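Local coordinates for protein type I site-specific restriction-modification system, R (Restriction) subunit (Vibrio vulnificus, PDB 3H1T) that probably couples ATP hydrolysis to DNA translocation and cleavage as the motor and nuclease subunit of a type I restriction enzyme, at residues 55-60 / 72-77; 116-121 / 131-136; 227-232 / 299-304; 374-379 / 575-580. All blocks are in the same frame, centred on the assembly; numbering follows the deposited sequence.

Contact 1: 55-60 / 72-77; sequences TFTDGR and EQKRAD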
loop_
_atom_site.group_PDB
_atom_site.type_symbol
_atom_site.label_atom_id
_atom_site.label_comp_id
_atom_site.label_asym_id
_atom_site.label_seq_id
_atom_site.Cartn_x
_atom_site.Cartn_y
_atom_site.Cartn_z
ATOM N N THR A 55 12.410 -13.986 7.238
ATOM C CA THR A 55 12.716 -12.880 6.344
ATOM C C THR A 55 11.361 -12.414 5.850
ATOM O O THR A 55 10.593 -13.202 5.299
ATOM C CB THR A 55 13.589 -13.345 5.166
ATOM O OG1 THR A 55 14.759 -13.993 5.672
ATOM C CG2 THR A 55 14.031 -12.160 4.329
ATOM N N PHE A 56 11.054 -11.141 6.054
ATOM C CA PHE A 56 9.748 -10.637 5.664
ATOM C C PHE A 56 9.787 -9.367 4.829
ATOM O O PHE A 56 8.748 -8.756 4.590
ATOM C CB PHE A 56 8.909 -10.394 6.919
ATOM C CG PHE A 56 9.557 -9.451 7.906
ATOM C CD1 PHE A 56 10.508 -9.916 8.808
ATOM C CD2 PHE A 56 9.229 -8.097 7.914
ATOM C CE1 PHE A 56 11.122 -9.048 9.700
ATOM C CE2 PHE A 56 9.832 -7.221 8.804
ATOM C CZ PHE A 56 10.783 -7.694 9.700
ATOM N N THR A 57 10.979 -8.964 4.404
ATOM C CA THR A 57 11.148 -7.763 3.587
ATOM C C THR A 57 11.928 -8.139 2.323
ATOM O O THR A 57 12.515 -9.217 2.261
ATOM C CB THR A 57 11.876 -6.681 4.402
ATOM O OG1 THR A 57 10.905 -5.814 4.997
ATOM C CG2 THR A 57 12.835 -5.887 3.548
ATOM N N ASP A 58 11.901 -7.284 1.302
ATOM C CA ASP A 58 12.605 -7.579 0.058
ATOM C C ASP A 58 13.880 -6.788 -0.150
ATOM O O ASP A 58 14.602 -7.041 -1.109
ATOM C CB ASP A 58 11.703 -7.362 -1.157
ATOM C CG ASP A 58 10.784 -8.523 -1.404
ATOM O OD1 ASP A 58 10.930 -9.555 -0.703
ATOM O OD2 ASP A 58 9.921 -8.416 -2.296
ATOM N N GLY A 59 14.167 -5.842 0.738
ATOM C CA GLY A 59 15.386 -5.066 0.594
ATOM C C GLY A 59 15.161 -3.727 -0.084
ATOM O O GLY A 59 14.712 -3.650 -1.228
ATOM N N ARG A 60 15.484 -2.654 0.617
ATOM C CA ARG A 60 15.297 -1.334 0.042
ATOM C C ARG A 60 16.127 -1.170 -1.220
ATOM O O ARG A 60 17.309 -1.515 -1.245
ATOM C CB ARG A 60 15.675 -0.232 1.041
ATOM C CG ARG A 60 15.275 1.148 0.565
ATOM C CD ARG A 60 16.175 2.212 1.152
ATOM N NE ARG A 60 15.460 3.162 1.996
ATOM C CZ ARG A 60 14.827 4.240 1.553
ATOM N NH1 ARG A 60 14.816 4.522 0.262
ATOM N NH2 ARG A 60 14.212 5.045 2.406
ATOM N N GLU A 72 19.341 -3.866 2.651
ATOM C CA GLU A 72 18.293 -4.295 3.572
ATOM C C GLU A 72 18.018 -5.810 3.723
ATOM O O GLU A 72 18.940 -6.571 3.941
ATOM C CB GLU A 72 17.013 -3.585 3.089
ATOM C CG GLU A 72 15.906 -3.356 4.137
ATOM C CD GLU A 72 16.164 -2.184 5.075
ATOM O OE1 GLU A 72 16.932 -1.261 4.722
ATOM O OE2 GLU A 72 15.565 -2.204 6.173
ATOM N N GLN A 73 16.727 -6.180 3.644
ATOM C CA GLN A 73 16.218 -7.559 3.812
ATOM C C GLN A 73 16.028 -7.831 5.303
ATOM O O GLN A 73 16.882 -8.423 5.933
ATOM C CB GLN A 73 17.167 -8.581 3.194
ATOM C CG GLN A 73 16.833 -9.017 1.777
ATOM C CD GLN A 73 15.750 -10.065 1.758
ATOM O OE1 GLN A 73 15.900 -11.139 1.164
ATOM N NE2 GLN A 73 14.651 -9.766 2.419
ATOM N N LYS A 74 14.907 -7.377 5.866
ATOM C CA LYS A 74 14.643 -7.536 7.298
ATOM C C LYS A 74 14.371 -8.977 7.709
ATOM O O LYS A 74 13.617 -9.693 7.043
ATOM C CB LYS A 74 13.487 -6.623 7.703
ATOM C CG LYS A 74 13.808 -5.142 7.541
ATOM C CD LYS A 74 12.594 -4.281 7.830
ATOM C CE LYS A 74 12.959 -2.803 7.962
ATOM N NZ LYS A 74 12.785 -2.022 6.699
ATOM N N ARG A 75 14.951 -9.380 8.839
ATOM C CA ARG A 75 14.861 -10.756 9.312
ATOM C C ARG A 75 14.855 -10.808 10.842
ATOM O O ARG A 75 15.594 -10.075 11.504
ATOM C CB ARG A 75 16.089 -11.472 8.744
ATOM C CG ARG A 75 16.160 -12.976 8.738
ATOM C CD ARG A 75 17.550 -13.338 8.234
ATOM N NE ARG A 75 18.149 -12.251 7.443
ATOM C CZ ARG A 75 18.020 -12.097 6.120
ATOM N NH1 ARG A 75 17.313 -12.967 5.406
ATOM N NH2 ARG A 75 18.608 -11.075 5.504
ATOM N N ALA A 76 14.003 -11.658 11.395
ATOM C CA ALA A 76 13.933 -11.827 12.838
ATOM C C ALA A 76 14.488 -13.217 13.167
ATOM O O ALA A 76 14.218 -14.172 12.442
ATOM C CB ALA A 76 12.485 -11.705 13.317
ATOM N N ASP A 77 15.269 -13.332 14.237
ATOM C CA ASP A 77 15.839 -14.626 14.601
ATOM C C ASP A 77 14.769 -15.712 14.674
ATOM O O ASP A 77 14.927 -16.774 14.077
ATOM C CB ASP A 77 16.592 -14.538 15.925
ATOM C CG ASP A 77 17.811 -13.657 15.831
ATOM O OD1 ASP A 77 18.415 -13.615 14.742
ATOM O OD2 ASP A 77 18.176 -13.022 16.838
#
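The carbonyl oxygen of Lys74 meets two groups of 55-60, one N-H and one C-H: Phe56 N gives a hydrogen bond of 3.1 Å to Lys74 O, with 160° at the hydrogen, and Thr55 CA makes a C-H...O contact of 3.4 Å to that oxygen. Phe56 chi1 of 57° sets CG between its own N and carbonyl carbon, and Lys74 CB lies over one face of the ring, 4.0 Å from the Phe56 ring centroid and 30° off the normal, in a CH-pi contact. Thr55 and Arg75 form an antiparallel non-hydrogen-bonded pair between strands 49-55 and 75-81, at the border of a six-stranded mixed sheet consistent with the N-terminal nuclease domain of HsdR subunits. Beside that pair Arg75 NH1 makes a weak, bent bond of 2.8 Å to Thr55 OG1. Thr57 OG1 lies 3.6 Å from Lys74 CD, flanking the lysine chain. Beyond it, Lys74 NZ forms a salt bridge of 2.8 Å with Glu72 OE2, from above the carboxylate plane, and also salt-bridges Asp367 and Asp368 at the end of helix 362-368.

Contact 2: 116-121 / 131-136; sequences LKFAYS and DYTTGE
Phe118 chi1 of -56° puts CG anti to the carbonyl carbon, while Asp131 chi1 of -177° puts CG anti to the backbone N; the two side chains then run side by side from one sheet face, ring and carboxylate 78° apart. Asp131 OD2 lies in the ring plane at the edge, 3.3 Å from Phe118 CE1, and is also salt-bridged to Arg152 of helix 146-157, which packs on this face. The other oxygen, Asp131 OD1, accepts Thr133 N at 2.6 Å, nearly along its own C-O axis. This is an Asx turn, and it bends the chain just as antiparallel strand 127-131 leaves its partner 118-122, Phe118 and Asp131 being their non-hydrogen-bonded pair. One step on, Tyr132 N reaches Lys117 O in a hydrogen bond of 3.0 Å. Leu116 O sits over one face of the Tyr132 ring, offset toward its rim, and Ala119 CB approaches the edge, 4.2 Å from Tyr132 CE1. Ala119 and Tyr132 both pack on helix 104-114, where Tyr132 OH is hydrogen-bonded to Glu112.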
loop_
_atom_site.group_PDB
_atom_site.type_symbol
_atom_site.label_atom_id
_atom_site.label_comp_id
_atom_site.label_asym_id
_atom_site.label_seq_id
_atom_site.Cartn_x
_atom_site.Cartn_y
_atom_site.Cartn_z
ATOM N N LEU A 116 3.126 -7.443 16.716
ATOM C CA LEU A 116 3.025 -8.453 17.766
ATOM C C LEU A 116 2.996 -7.819 19.143
ATOM O O LEU A 116 3.471 -6.699 19.329
ATOM C CB LEU A 116 4.198 -9.426 17.692
ATOM C CG LEU A 116 4.399 -9.949 16.260
ATOM C CD1 LEU A 116 5.547 -10.930 16.237
ATOM C CD2 LEU A 116 3.122 -10.603 15.720
ATOM N N LYS A 117 2.424 -8.543 20.101
ATOM C CA LYS A 117 2.287 -8.082 21.480
ATOM C C LYS A 117 3.282 -8.720 22.440
ATOM O O LYS A 117 3.259 -8.418 23.630
ATOM C CB LYS A 117 0.877 -8.395 21.988
ATOM C CG LYS A 117 -0.060 -7.211 22.117
ATOM C CD LYS A 117 -0.440 -6.630 20.766
ATOM C CE LYS A 117 -1.477 -5.506 20.912
ATOM N NZ LYS A 117 -0.925 -4.152 20.617
ATOM N N PHE A 118 4.144 -9.602 21.952
ATOM C CA PHE A 118 5.117 -10.241 22.829
ATOM C C PHE A 118 6.520 -10.233 22.229
ATOM O O PHE A 118 6.723 -10.628 21.085
ATOM C CB PHE A 118 4.666 -11.672 23.144
ATOM C CG PHE A 118 3.292 -11.738 23.743
ATOM C CD1 PHE A 118 3.059 -11.285 25.042
ATOM C CD2 PHE A 118 2.203 -12.134 22.963
ATOM C CE1 PHE A 118 1.757 -11.206 25.556
ATOM C CE2 PHE A 118 0.898 -12.066 23.460
ATOM C CZ PHE A 118 0.673 -11.597 24.761
ATOM N N ALA A 119 7.495 -9.778 23.000
ATOM C CA ALA A 119 8.857 -9.725 22.499
ATOM C C ALA A 119 9.845 -10.341 23.476
ATOM O O ALA A 119 9.731 -10.138 24.681
ATOM C CB ALA A 119 9.245 -8.268 22.205
ATOM N N TYR A 120 10.820 -11.084 22.959
ATOM C CA TYR A 120 11.809 -11.744 23.803
ATOM C C TYR A 120 13.243 -11.523 23.382
ATOM O O TYR A 120 13.569 -11.478 22.212
ATOM C CB TYR A 120 11.546 -13.246 23.826
ATOM C CG TYR A 120 10.159 -13.571 24.289
ATOM C CD1 TYR A 120 9.873 -13.675 25.652
ATOM C CD2 TYR A 120 9.113 -13.673 23.376
ATOM C CE1 TYR A 120 8.570 -13.867 26.094
ATOM C CE2 TYR A 120 7.802 -13.859 23.801
ATOM C CZ TYR A 120 7.535 -13.948 25.160
ATOM O OH TYR A 120 6.237 -14.080 25.565
ATOM N N SER A 121 14.110 -11.382 24.362
ATOM C CA SER A 121 15.514 -11.245 24.106
ATOM C C SER A 121 16.105 -12.384 24.922
ATOM O O SER A 121 15.725 -12.582 26.075
ATOM C CB SER A 121 16.006 -9.885 24.587
ATOM O OG SER A 121 17.379 -9.773 24.334
ATOM N N ASP A 131 6.168 -7.463 27.530
ATOM C CA ASP A 131 4.797 -7.784 27.190
ATOM C C ASP A 131 4.025 -6.493 26.936
ATOM O O ASP A 131 3.821 -5.695 27.854
ATOM C CB ASP A 131 4.194 -8.573 28.353
ATOM C CG ASP A 131 2.777 -9.027 28.093
ATOM O OD1 ASP A 131 2.025 -8.332 27.389
ATOM O OD2 ASP A 131 2.406 -10.090 28.628
ATOM N N TYR A 132 3.605 -6.281 25.692
ATOM C CA TYR A 132 2.865 -5.077 25.367
ATOM C C TYR A 132 1.502 -5.000 26.047
ATOM O O TYR A 132 0.978 -3.901 26.245
ATOM C CB TYR A 132 2.709 -4.929 23.848
ATOM C CG TYR A 132 4.011 -4.622 23.139
ATOM C CD1 TYR A 132 4.952 -5.624 22.920
ATOM C CD2 TYR A 132 4.320 -3.322 22.732
ATOM C CE1 TYR A 132 6.161 -5.354 22.311
ATOM C CE2 TYR A 132 5.537 -3.032 22.122
ATOM C CZ TYR A 132 6.458 -4.057 21.919
ATOM O OH TYR A 132 7.680 -3.796 21.361
ATOM N N THR A 133 0.939 -6.148 26.427
ATOM C CA THR A 133 -0.369 -6.143 27.074
ATOM C C THR A 133 -0.294 -5.646 28.523
ATOM O O THR A 133 -1.298 -5.208 29.071
ATOM C CB THR A 133 -1.030 -7.543 27.053
ATOM O OG1 THR A 133 -0.302 -8.435 27.906
ATOM C CG2 THR A 133 -1.045 -8.108 25.633
ATOM N N THR A 134 0.881 -5.705 29.143
ATOM C CA THR A 134 1.022 -5.213 30.512
ATOM C C THR A 134 2.055 -4.095 30.621
ATOM O O THR A 134 2.041 -3.314 31.569
ATOM C CB THR A 134 1.454 -6.314 31.502
ATOM O OG1 THR A 134 2.752 -6.790 31.148
ATOM C CG2 THR A 134 0.484 -7.463 31.484
ATOM N N GLY A 135 2.960 -4.030 29.655
ATOM C CA GLY A 135 3.987 -3.013 29.685
ATOM C C GLY A 135 5.113 -3.377 30.630
ATOM O O GLY A 135 5.997 -2.565 30.869
ATOM N N GLU A 136 5.087 -4.591 31.172
ATOM C CA GLU A 136 6.110 -5.071 32.097
ATOM C C GLU A 136 7.268 -5.760 31.376
ATOM O O GLU A 136 7.057 -6.505 30.420
ATOM C CB GLU A 136 5.490 -6.064 33.085
ATOM C CG GLU A 136 4.631 -5.421 34.153
ATOM C CD GLU A 136 3.782 -6.422 34.913
ATOM O OE1 GLU A 136 4.207 -7.595 35.058
ATOM O OE2 GLU A 136 2.692 -6.025 35.378
#

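Contact 3: 227-232 / 299-304; sequences WNRTGD and PQDFFD
Arg229 reaches from its own loop past Asp304 to the turn at Asp301. Its CB lies 3.8 Å from Asp304 OD2, and CG, set anti to the carbonyl carbon by a chi1 of -69°, comes within 3.7 Å of Asp304 CA. The chain bends at chi2 and chi3 before the guanidinium comes to lie near the Phe303 carbonyl, with CZ 3.6 Å from Phe303 O; NH1 is nearer still, but at an angle too poor for a hydrogen bond. At the tip NH2 meets Asp301 CB at 3.0 Å, edge-on to the guanidinium plane. It stays 4.6 Å from Asp301 OD2, too far for a salt bridge, though a longer-range attraction is likely.

The sound polar bond comes from the arginine backbone: Arg229 N donates to the anti lone pair of Asp304 OD2 at 3.0 Å, with 154° at the hydrogen. The second carboxylate oxygen, OD1, takes the backbone N-H of Arg237, and both oxygens of this buried group are thus satisfied. Trp227 CH2 packs against Asp304 CB at 3.7 Å, the indole and carboxylate planes 70° apart.

Both loops lead into adjacent parallel strands, 238-242 and 305-308, of the first P-loop NTPase domain; the contact lies at their amino ends, and Trp227 also packs on helix 181-195.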
loop_
_atom_site.group_PDB
_atom_site.type_symbol
_atom_site.label_atom_id
_atom_site.label_comp_id
_atom_site.label_asym_id
_atom_site.label_seq_id
_atom_site.Cartn_x
_atom_site.Cartn_y
_atom_site.Cartn_z
ATOM N N TRP A 227 -19.285 -16.206 10.486
ATOM C CA TRP A 227 -19.444 -15.052 11.370
ATOM C C TRP A 227 -20.554 -14.153 10.837
ATOM O O TRP A 227 -20.804 -14.105 9.630
ATOM C CB TRP A 227 -18.152 -14.210 11.446
ATOM C CG TRP A 227 -18.410 -12.787 11.941
ATOM C CD1 TRP A 227 -18.499 -12.372 13.244
ATOM C CD2 TRP A 227 -18.811 -11.662 11.139
ATOM N NE1 TRP A 227 -18.944 -11.069 13.302
ATOM C CE2 TRP A 227 -19.147 -10.611 12.026
ATOM C CE3 TRP A 227 -18.929 -11.444 9.756
ATOM C CZ2 TRP A 227 -19.599 -9.370 11.578
ATOM C CZ3 TRP A 227 -19.377 -10.207 9.311
ATOM C CH2 TRP A 227 -19.708 -9.186 10.225
ATOM N N ASN A 228 -21.212 -13.425 11.731
ATOM C CA ASN A 228 -22.240 -12.493 11.308
ATOM C C ASN A 228 -22.756 -11.657 12.466
ATOM O O ASN A 228 -22.484 -11.954 13.631
ATOM C CB ASN A 228 -23.397 -13.209 10.580
ATOM C CG ASN A 228 -24.226 -14.110 11.487
ATOM O OD1 ASN A 228 -25.455 -14.128 11.384
ATOM N ND2 ASN A 228 -23.562 -14.883 12.360
ATOM N N ARG A 229 -23.470 -10.588 12.131
ATOM C CA ARG A 229 -24.036 -9.661 13.107
ATOM C C ARG A 229 -24.951 -10.261 14.183
ATOM O O ARG A 229 -24.882 -9.874 15.363
ATOM C CB ARG A 229 -24.834 -8.580 12.385
ATOM C CG ARG A 229 -24.029 -7.601 11.559
ATOM C CD ARG A 229 -24.650 -6.230 11.754
ATOM N NE ARG A 229 -26.104 -6.306 11.644
ATOM C CZ ARG A 229 -26.789 -5.961 10.559
ATOM N NH1 ARG A 229 -26.151 -5.504 9.488
ATOM N NH2 ARG A 229 -28.113 -6.086 10.542
ATOM N N THR A 230 -25.819 -11.185 13.783
ATOM C CA THR A 230 -26.763 -11.783 14.723
ATOM C C THR A 230 -26.207 -12.948 15.538
ATOM O O THR A 230 -26.652 -13.200 16.664
ATOM C CB THR A 230 -28.028 -12.228 13.984
ATOM O OG1 THR A 230 -27.691 -13.214 12.992
ATOM C CG2 THR A 230 -28.667 -11.031 13.299
ATOM N N GLY A 231 -25.258 -13.673 14.957
ATOM C CA GLY A 231 -24.636 -14.770 15.677
ATOM C C GLY A 231 -25.253 -16.151 15.559
ATOM O O GLY A 231 -25.108 -16.984 16.457
ATOM N N ASP A 232 -25.955 -16.412 14.467
ATOM C CA ASP A 232 -26.500 -17.740 14.266
ATOM C C ASP A 232 -25.495 -18.456 13.367
ATOM O O ASP A 232 -24.314 -18.085 13.314
ATOM C CB ASP A 232 -27.869 -17.675 13.593
ATOM C CG ASP A 232 -28.200 -16.289 13.085
ATOM O OD1 ASP A 232 -28.512 -15.410 13.917
ATOM O OD2 ASP A 232 -28.139 -16.075 11.852
ATOM N N PRO A 299 -32.847 -4.522 2.241
ATOM C CA PRO A 299 -33.182 -3.876 3.515
ATOM C C PRO A 299 -31.935 -3.311 4.232
ATOM O O PRO A 299 -30.793 -3.656 3.892
ATOM C CB PRO A 299 -33.870 -4.997 4.285
ATOM C CG PRO A 299 -33.163 -6.233 3.769
ATOM C CD PRO A 299 -33.146 -5.963 2.280
ATOM N N GLN A 300 -32.148 -2.455 5.228
ATOM C CA GLN A 300 -31.034 -1.854 5.964
ATOM C C GLN A 300 -30.097 -2.924 6.515
ATOM O O GLN A 300 -28.887 -2.903 6.274
ATOM C CB GLN A 300 -31.557 -1.004 7.129
ATOM C CG GLN A 300 -32.753 -0.132 6.770
ATOM C CD GLN A 300 -32.409 1.346 6.683
ATOM O OE1 GLN A 300 -32.878 2.055 5.783
ATOM N NE2 GLN A 300 -31.603 1.825 7.628
ATOM N N ASP A 301 -30.675 -3.869 7.243
ATOM C CA ASP A 301 -29.924 -4.946 7.867
ATOM C C ASP A 301 -29.643 -6.133 6.961
ATOM O O ASP A 301 -29.539 -7.270 7.435
ATOM C CB ASP A 301 -30.671 -5.420 9.111
ATOM C CG ASP A 301 -32.093 -5.863 8.801
ATOM O OD1 ASP A 301 -32.820 -5.110 8.109
ATOM O OD2 ASP A 301 -32.487 -6.958 9.261
ATOM N N PHE A 302 -29.511 -5.884 5.662
ATOM C CA PHE A 302 -29.219 -6.977 4.741
ATOM C C PHE A 302 -27.807 -7.477 5.045
ATOM O O PHE A 302 -27.629 -8.579 5.577
ATOM C CB PHE A 302 -29.305 -6.498 3.288
ATOM C CG PHE A 302 -29.236 -7.610 2.270
ATOM C CD1 PHE A 302 -30.214 -8.601 2.237
ATOM C CD2 PHE A 302 -28.199 -7.662 1.335
ATOM C CE1 PHE A 302 -30.163 -9.625 1.286
ATOM C CE2 PHE A 302 -28.132 -8.682 0.378
ATOM C CZ PHE A 302 -29.113 -9.664 0.351
ATOM N N PHE A 303 -26.811 -6.642 4.733
ATOM C CA PHE A 303 -25.389 -6.963 4.930
ATOM C C PHE A 303 -24.881 -6.999 6.373
ATOM O O PHE A 303 -25.359 -6.268 7.244
ATOM C CB PHE A 303 -24.519 -5.964 4.166
ATOM C CG PHE A 303 -24.898 -5.790 2.729
ATOM C CD1 PHE A 303 -25.835 -4.837 2.366
ATOM C CD2 PHE A 303 -24.294 -6.551 1.734
ATOM C CE1 PHE A 303 -26.172 -4.634 1.029
ATOM C CE2 PHE A 303 -24.621 -6.356 0.390
ATOM C CZ PHE A 303 -25.564 -5.390 0.040
ATOM N N ASP A 304 -23.889 -7.850 6.616
ATOM C CA ASP A 304 -23.285 -7.945 7.941
ATOM C C ASP A 304 -22.022 -7.082 7.905
ATOM O O ASP A 304 -21.552 -6.564 8.931
ATOM C CB ASP A 304 -22.892 -9.392 8.263
ATOM C CG ASP A 304 -24.075 -10.349 8.220
ATOM O OD1 ASP A 304 -24.525 -10.700 7.107
ATOM O OD2 ASP A 304 -24.549 -10.754 9.303
#

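Contact 4: 374-379 / 575-580; sequences YRVHRV and EIEDEV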
loop_
_atom_site.group_PDB
_atom_site.type_symbol
_atom_site.label_atom_id
_atom_site.label_comp_id
_atom_site.label_asym_id
_atom_site.label_seq_id
_atom_site.Cartn_x
_atom_site.Cartn_y
_atom_site.Cartn_z
ATOM N N TYR A 374 12.145 7.285 -5.638
ATOM C CA TYR A 374 12.030 8.265 -6.717
ATOM C C TYR A 374 12.997 9.445 -6.659
ATOM O O TYR A 374 13.537 9.770 -5.603
ATOM C CB TYR A 374 10.591 8.803 -6.728
ATOM C CG TYR A 374 10.148 9.352 -5.377
ATOM C CD1 TYR A 374 10.509 10.640 -4.970
ATOM C CD2 TYR A 374 9.442 8.549 -4.467
ATOM C CE1 TYR A 374 10.182 11.105 -3.699
ATOM C CE2 TYR A 374 9.119 9.015 -3.199
ATOM C CZ TYR A 374 9.490 10.286 -2.820
ATOM O OH TYR A 374 9.161 10.704 -1.550
ATOM N N ARG A 375 13.211 10.069 -7.815
ATOM C CA ARG A 375 14.050 11.258 -7.920
ATOM C C ARG A 375 13.146 12.422 -8.292
ATOM O O ARG A 375 12.251 12.271 -9.122
ATOM C CB ARG A 375 15.105 11.119 -9.023
ATOM C CG ARG A 375 16.309 10.293 -8.668
ATOM C CD ARG A 375 15.996 8.813 -8.686
ATOM N NE ARG A 375 17.094 8.022 -8.137
ATOM C CZ ARG A 375 18.283 7.874 -8.718
ATOM N NH1 ARG A 375 18.546 8.460 -9.886
ATOM N NH2 ARG A 375 19.225 7.154 -8.118
ATOM N N VAL A 376 13.351 13.578 -7.678
ATOM C CA VAL A 376 12.549 14.722 -8.042
ATOM C C VAL A 376 13.397 15.712 -8.838
ATOM O O VAL A 376 14.526 16.024 -8.468
ATOM C CB VAL A 376 11.969 15.469 -6.821
ATOM C CG1 VAL A 376 11.177 16.679 -7.308
ATOM C CG2 VAL A 376 11.080 14.556 -6.006
ATOM N N HIS A 377 12.854 16.169 -9.959
ATOM C CA HIS A 377 13.515 17.144 -10.812
ATOM C C HIS A 377 12.507 18.268 -10.910
ATOM O O HIS A 377 11.528 18.176 -11.654
ATOM C CB HIS A 377 13.789 16.568 -12.200
ATOM C CG HIS A 377 14.610 15.316 -12.189
ATOM N ND1 HIS A 377 15.851 15.246 -11.595
ATOM C CD2 HIS A 377 14.371 14.088 -12.707
ATOM C CE1 HIS A 377 16.343 14.029 -11.750
ATOM N NE2 HIS A 377 15.466 13.307 -12.422
ATOM N N ARG A 378 12.717 19.303 -10.105
ATOM C CA ARG A 378 11.846 20.468 -10.072
ATOM C C ARG A 378 12.353 21.379 -11.197
ATOM O O ARG A 378 13.562 21.614 -11.322
ATOM C CB ARG A 378 11.978 21.139 -8.696
ATOM C CG ARG A 378 10.900 22.135 -8.321
ATOM C CD ARG A 378 10.495 21.988 -6.841
ATOM N NE ARG A 378 11.611 21.672 -5.950
ATOM C CZ ARG A 378 12.645 22.481 -5.735
ATOM N NH1 ARG A 378 12.703 23.658 -6.347
ATOM N NH2 ARG A 378 13.632 22.115 -4.923
ATOM N N VAL A 379 11.444 21.858 -12.036
ATOM C CA VAL A 379 11.826 22.729 -13.133
ATOM C C VAL A 379 11.068 24.034 -13.050
ATOM O O VAL A 379 9.846 24.047 -13.182
ATOM C CB VAL A 379 11.511 22.098 -14.487
ATOM C CG1 VAL A 379 12.067 22.979 -15.601
ATOM C CG2 VAL A 379 12.099 20.706 -14.546
ATOM N N GLU A 575 15.415 10.096 -3.015
ATOM C CA GLU A 575 16.823 9.764 -3.132
ATOM C C GLU A 575 17.571 10.998 -3.603
ATOM O O GLU A 575 18.524 11.432 -2.969
ATOM C CB GLU A 575 17.009 8.619 -4.123
ATOM C CG GLU A 575 16.088 7.428 -3.865
ATOM C CD GLU A 575 16.487 6.600 -2.654
ATOM O OE1 GLU A 575 17.637 6.110 -2.632
ATOM O OE2 GLU A 575 15.647 6.422 -1.742
ATOM N N ILE A 576 17.128 11.564 -4.714
ATOM C CA ILE A 576 17.746 12.762 -5.250
ATOM C C ILE A 576 16.654 13.792 -5.457
ATOM O O ILE A 576 15.503 13.454 -5.745
ATOM C CB ILE A 576 18.403 12.534 -6.631
ATOM C CG1 ILE A 576 19.402 11.388 -6.569
ATOM C CG2 ILE A 576 19.097 13.798 -7.076
ATOM C CD1 ILE A 576 18.748 10.063 -6.475
ATOM N N GLU A 577 17.022 15.053 -5.303
ATOM C CA GLU A 577 16.090 16.135 -5.499
ATOM C C GLU A 577 16.850 17.351 -5.961
ATOM O O GLU A 577 17.674 17.893 -5.220
ATOM C CB GLU A 577 15.343 16.486 -4.209
ATOM C CG GLU A 577 14.351 17.645 -4.392
ATOM C CD GLU A 577 13.685 18.098 -3.094
ATOM O OE1 GLU A 577 13.725 17.354 -2.089
ATOM O OE2 GLU A 577 13.111 19.209 -3.084
ATOM N N ASP A 578 16.608 17.763 -7.201
ATOM C CA ASP A 578 17.245 18.962 -7.708
ATOM C C ASP A 578 16.250 19.837 -8.438
ATOM O O ASP A 578 15.131 19.427 -8.733
ATOM C CB ASP A 578 18.470 18.655 -8.589
ATOM C CG ASP A 578 18.250 17.510 -9.551
ATOM O OD1 ASP A 578 17.173 17.428 -10.178
ATOM O OD2 ASP A 578 19.184 16.695 -9.699
ATOM N N GLU A 579 16.676 21.059 -8.708
ATOM C CA GLU A 579 15.861 22.065 -9.348
ATOM C C GLU A 579 16.676 22.710 -10.459
ATOM O O GLU A 579 17.881 22.916 -10.311
ATOM C CB GLU A 579 15.477 23.076 -8.272
ATOM C CG GLU A 579 14.918 24.370 -8.750
ATOM C CD GLU A 579 14.946 25.414 -7.662
ATOM O OE1 GLU A 579 14.433 25.137 -6.558
ATOM O OE2 GLU A 579 15.478 26.514 -7.908
ATOM N N VAL A 580 16.030 22.988 -11.584
ATOM C CA VAL A 580 16.717 23.625 -12.696
ATOM C C VAL A 580 15.865 24.772 -13.200
ATOM O O VAL A 580 14.634 24.721 -13.126
ATOM C CB VAL A 580 16.968 22.635 -13.868
ATOM C CG1 VAL A 580 17.961 21.572 -13.452
ATOM C CG2 VAL A 580 15.662 22.016 -14.302
HETATM O O HOH W 1 12.674 7.806 -2.572
#
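A histidine-carboxylate hydrogen bond lies across two parallel strands, between His377 and Asp578. His377 ND1 donates to the syn lone pair of Asp578 OD1 at 2.9 Å, with 179° at the hydrogen and the oxygen in the ring plane; such straight geometry helps hold the ring's rotation, with a weak bond from NE2 to Asn553 at its other nitrogen, and the carboxylate would probably favour a positive imidazole. Asp578 chi1 of 43° places CG between the backbone N and the carbonyl carbon.

On the face shared by Val376, Arg378, Glu577 and Glu579, the Arg378 guanidinium stands between two acids. Glu577 OE2 lies at its edge, in the guanidinium plane, forming a weak salt bridge of 3.5 Å with Arg378 NH2, whereas the arm to Glu579 is modelled too close for its geometry to be trusted. Buried Arg378 NE has no partner in the model. Back on the His377 face, Ile576 CD1 lies over one face of the Arg375 guanidinium, 3.1 Å from Arg375 NE.

The backbone ladder includes Val376 N to Ile576 O (2.9 Å) and Val580 N to Arg378 O (2.8 Å). The strand axes are 16° apart, and 374-381 lies between 552-556 and 576-582, an extension of the parallel RecA-like sheet of the second helicase domain.

How the contacts relate
Along the chain the four contacts follow in series, each closing before the next opens. Contacts 1 and 2 share the N-terminal mixed sheet, their centres 22 Å apart: contact 1 leaves its outer strand 49-55, while contact 2 lies toward its other border. Contact 3 joins two loops that lead into neighbouring strands of the seven-stranded parallel sheet of the first motor domain, and contact 4 belongs to the sheet of the second; their centres are 52 Å apart, on opposite sides of the chain's centre. Although the centres of contacts 1 and 4 are 29 Å apart, a salt bridge from Arg60 NH1 to Glu575 OE2 (2.9 Å) joins them, tying the probable nuclease domain directly to the second motor domain.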